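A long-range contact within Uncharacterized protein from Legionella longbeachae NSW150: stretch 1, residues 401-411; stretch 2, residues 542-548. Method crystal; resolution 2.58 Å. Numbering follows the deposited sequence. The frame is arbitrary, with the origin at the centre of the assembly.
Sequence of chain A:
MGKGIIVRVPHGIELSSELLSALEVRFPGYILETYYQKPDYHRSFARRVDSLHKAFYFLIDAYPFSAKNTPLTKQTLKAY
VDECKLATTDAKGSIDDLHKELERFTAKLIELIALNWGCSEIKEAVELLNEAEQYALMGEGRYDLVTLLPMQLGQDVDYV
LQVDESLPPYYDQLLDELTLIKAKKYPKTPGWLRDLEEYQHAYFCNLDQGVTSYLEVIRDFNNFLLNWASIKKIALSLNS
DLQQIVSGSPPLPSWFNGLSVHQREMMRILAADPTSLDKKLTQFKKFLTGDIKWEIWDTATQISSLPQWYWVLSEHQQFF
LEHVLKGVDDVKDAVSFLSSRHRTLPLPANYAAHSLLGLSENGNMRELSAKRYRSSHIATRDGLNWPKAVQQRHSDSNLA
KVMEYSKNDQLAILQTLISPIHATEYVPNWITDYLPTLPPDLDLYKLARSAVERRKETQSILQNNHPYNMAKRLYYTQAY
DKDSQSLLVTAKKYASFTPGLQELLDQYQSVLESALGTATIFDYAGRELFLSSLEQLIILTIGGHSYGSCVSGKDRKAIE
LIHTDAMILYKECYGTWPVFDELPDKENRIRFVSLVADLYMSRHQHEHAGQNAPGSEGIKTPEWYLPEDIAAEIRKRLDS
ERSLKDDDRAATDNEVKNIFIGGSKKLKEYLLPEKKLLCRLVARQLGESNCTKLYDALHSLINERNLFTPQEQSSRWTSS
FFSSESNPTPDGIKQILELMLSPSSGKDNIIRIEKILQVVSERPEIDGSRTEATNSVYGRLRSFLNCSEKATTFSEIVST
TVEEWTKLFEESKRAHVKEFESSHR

Stretch 1, residues 401-411: KVMEYSKNDQL
Stretch 2 542-548: IGGHSYG

His545 ties both ends of stretch 1 to stretch 2: its NE2 donates to Val402 O (3.0 Å, 164°), the imidazole offering an N-H to a backbone carbonyl, and its backbone N donates to Leu411 O (2.7 Å, 165°). Its CA-to-CB bond points toward stretch 1 (chi1 180°, chi2 58°), and the ring is buried, with Ser406 N over one face and selenomethionine Met403 SE at the edge, 5.0 Å from the His545 ring centroid; Ser406 CB lies 3.6 Å from His545 CG. Of the 486 Å² buried, both sides summed, His545 contributes most (117 Å²).

The stretches run antiparallel with uneven register: CA atoms are 7.5 Å apart for Val402–Tyr547, 5.2 Å for Ser406–His545 and 4.5 Å for Leu411–Gly544. Lys401 and Val402 are helical; type I turns span Met403–Ser406 and Lys407–Gln410. Ser406 N (3.0 Å) and OG (2.5 Å, chi1 p) both donate to Met403 O.

Tyr547 and Gly548 are in a strand. The CA-to-CB bond of Tyr547 (chi1 t, chi2 76°) also points toward stretch 1; that of Ser546 points away. Apolar Val402 (chi1 130°) sets CG1 over the Tyr547 face, 3.2 Å from its centroid, and Met403 (m, m, chi3 138°) brings CE to 4.0 Å from Tyr547 CD2.

Gly543 has positive phi (93/16), suiting glycine. At Gly544 (-80/-178), an ideal CB would clash with Leu411 O at 2.7 Å. Leu411 (chi1 -97°, chi2 t) CD1 meets Ile542 CD1 at 4.2 Å.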

# COMPACT_ATOMS: atom_id res chain seq x y z
N LYS A 401 0.44 -6.65 20.64
CA LYS A 401 1.83 -6.73 20.23
C LYS A 401 2.56 -5.43 20.62
O LYS A 401 3.74 -5.41 20.96
CB LYS A 401 1.88 -6.96 18.76
CG LYS A 401 3.27 -7.14 18.27
CD LYS A 401 3.98 -8.26 18.97
CE LYS A 401 5.27 -8.55 18.23
NZ LYS A 401 6.06 -9.65 18.89
N VAL A 402 1.80 -4.37 20.62
CA VAL A 402 2.29 -3.02 20.78
C VAL A 402 2.47 -2.70 22.30
O VAL A 402 3.25 -1.80 22.71
CB VAL A 402 1.33 -2.09 19.93
CG1 VAL A 402 0.80 -0.89 20.66
CG2 VAL A 402 1.97 -1.74 18.59
N MSE A 403 1.80 -3.47 23.14
CA MSE A 403 1.99 -3.40 24.57
C MSE A 403 3.02 -4.41 25.04
O MSE A 403 3.27 -4.53 26.24
CB MSE A 403 0.65 -3.67 25.23
CG MSE A 403 -0.38 -2.62 24.85
SE MSE A 403 0.05 -0.93 25.77
CE MSE A 403 -0.27 0.38 24.36
N GLU A 404 3.67 -5.12 24.13
CA GLU A 404 4.51 -6.23 24.57
C GLU A 404 5.62 -5.77 25.55
O GLU A 404 5.97 -6.54 26.39
CB GLU A 404 5.08 -7.06 23.39
CG GLU A 404 6.25 -6.45 22.61
CD GLU A 404 6.61 -7.20 21.31
OE1 GLU A 404 6.55 -8.46 21.31
OE2 GLU A 404 6.99 -6.56 20.29
N TYR A 405 6.14 -4.55 25.46
CA TYR A 405 7.29 -4.13 26.31
C TYR A 405 6.85 -3.36 27.52
O TYR A 405 7.67 -2.98 28.37
CB TYR A 405 8.32 -3.36 25.53
CG TYR A 405 9.17 -4.24 24.68
CD1 TYR A 405 10.23 -4.97 25.21
CD2 TYR A 405 8.93 -4.34 23.29
CE1 TYR A 405 11.03 -5.80 24.41
CE2 TYR A 405 9.73 -5.16 22.47
CZ TYR A 405 10.78 -5.88 23.04
OH TYR A 405 11.54 -6.68 22.25
N SER A 406 5.56 -3.18 27.65
CA SER A 406 5.00 -2.74 28.91
C SER A 406 5.04 -3.90 29.90
O SER A 406 5.30 -5.06 29.51
CB SER A 406 3.56 -2.31 28.70
OG SER A 406 2.72 -3.40 28.41
N LYS A 407 4.80 -3.58 31.18
CA LYS A 407 4.50 -4.60 32.21
C LYS A 407 3.07 -4.29 32.65
O LYS A 407 2.64 -3.13 32.64
CB LYS A 407 5.48 -4.57 33.38
CG LYS A 407 6.97 -4.64 33.03
CD LYS A 407 7.42 -3.44 32.18
CE LYS A 407 8.83 -2.93 32.47
NZ LYS A 407 9.86 -3.74 31.76
N ASN A 408 2.32 -5.33 33.01
CA ASN A 408 0.85 -5.22 33.18
C ASN A 408 0.40 -4.43 34.41
O ASN A 408 -0.80 -4.11 34.55
CB ASN A 408 0.19 -6.60 33.17
CG ASN A 408 -0.07 -7.11 31.77
OD1 ASN A 408 0.06 -6.37 30.80
ND2 ASN A 408 -0.44 -8.38 31.66
N ASP A 409 1.37 -4.12 35.27
CA ASP A 409 1.23 -3.35 36.51
C ASP A 409 1.67 -1.88 36.36
O ASP A 409 1.33 -1.04 37.19
CB ASP A 409 2.09 -3.99 37.60
CG ASP A 409 3.38 -4.63 37.03
OD1 ASP A 409 3.26 -5.56 36.17
OD2 ASP A 409 4.50 -4.19 37.38
N GLN A 410 2.46 -1.59 35.32
CA GLN A 410 3.01 -0.26 35.09
C GLN A 410 2.18 0.52 34.13
O GLN A 410 1.48 -0.05 33.33
CB GLN A 410 4.48 -0.35 34.67
CG GLN A 410 5.37 -0.44 35.92
CD GLN A 410 6.74 -1.07 35.70
OE1 GLN A 410 6.93 -2.30 35.84
NE2 GLN A 410 7.74 -0.22 35.42
N LEU A 411 2.23 1.83 34.25
CA LEU A 411 1.43 2.71 33.42
C LEU A 411 1.78 2.59 31.96
O LEU A 411 2.95 2.35 31.59
CB LEU A 411 1.66 4.15 33.79
CG LEU A 411 0.69 4.81 34.74
CD1 LEU A 411 0.93 6.30 34.56
CD2 LEU A 411 -0.75 4.41 34.43
N ILE A 542 7.66 9.09 34.81
CA ILE A 542 7.08 8.09 35.69
C ILE A 542 7.73 6.74 35.44
O ILE A 542 7.80 5.94 36.33
CB ILE A 542 5.56 7.99 35.53
CG1 ILE A 542 4.91 9.17 36.23
CG2 ILE A 542 5.00 6.73 36.15
CD1 ILE A 542 3.43 9.35 35.94
N GLY A 543 8.21 6.47 34.24
CA GLY A 543 8.71 5.11 33.92
C GLY A 543 7.69 4.17 33.29
O GLY A 543 7.89 2.97 33.23
N GLY A 544 6.59 4.72 32.79
CA GLY A 544 5.58 3.90 32.12
C GLY A 544 6.00 3.57 30.68
O GLY A 544 7.10 3.94 30.21
N HIS A 545 5.11 2.87 29.99
CA HIS A 545 5.33 2.44 28.62
C HIS A 545 4.81 3.49 27.64
O HIS A 545 3.62 3.83 27.66
CB HIS A 545 4.61 1.13 28.39
CG HIS A 545 4.76 0.59 27.00
ND1 HIS A 545 5.97 0.31 26.42
CD2 HIS A 545 3.85 0.27 26.07
CE1 HIS A 545 5.79 -0.16 25.20
NE2 HIS A 545 4.51 -0.22 24.98
N SER A 546 5.70 3.98 26.79
CA SER A 546 5.40 5.03 25.80
C SER A 546 5.06 4.46 24.44
O SER A 546 5.91 3.90 23.79
CB SER A 546 6.59 5.98 25.68
OG SER A 546 6.46 6.76 24.53
N TYR A 547 3.80 4.55 24.04
CA TYR A 547 3.37 4.11 22.72
C TYR A 547 2.46 5.15 22.10
O TYR A 547 1.64 5.79 22.80
CB TYR A 547 2.65 2.73 22.74
CG TYR A 547 2.01 2.40 21.39
CD1 TYR A 547 2.79 1.97 20.29
CD2 TYR A 547 0.66 2.61 21.18
CE1 TYR A 547 2.22 1.70 19.04
CE2 TYR A 547 0.09 2.37 19.96
CZ TYR A 547 0.87 1.91 18.87
OH TYR A 547 0.27 1.72 17.63
N GLY A 548 2.57 5.28 20.78
CA GLY A 548 1.63 6.12 20.04
C GLY A 548 1.64 5.85 18.56
O GLY A 548 2.50 5.13 18.05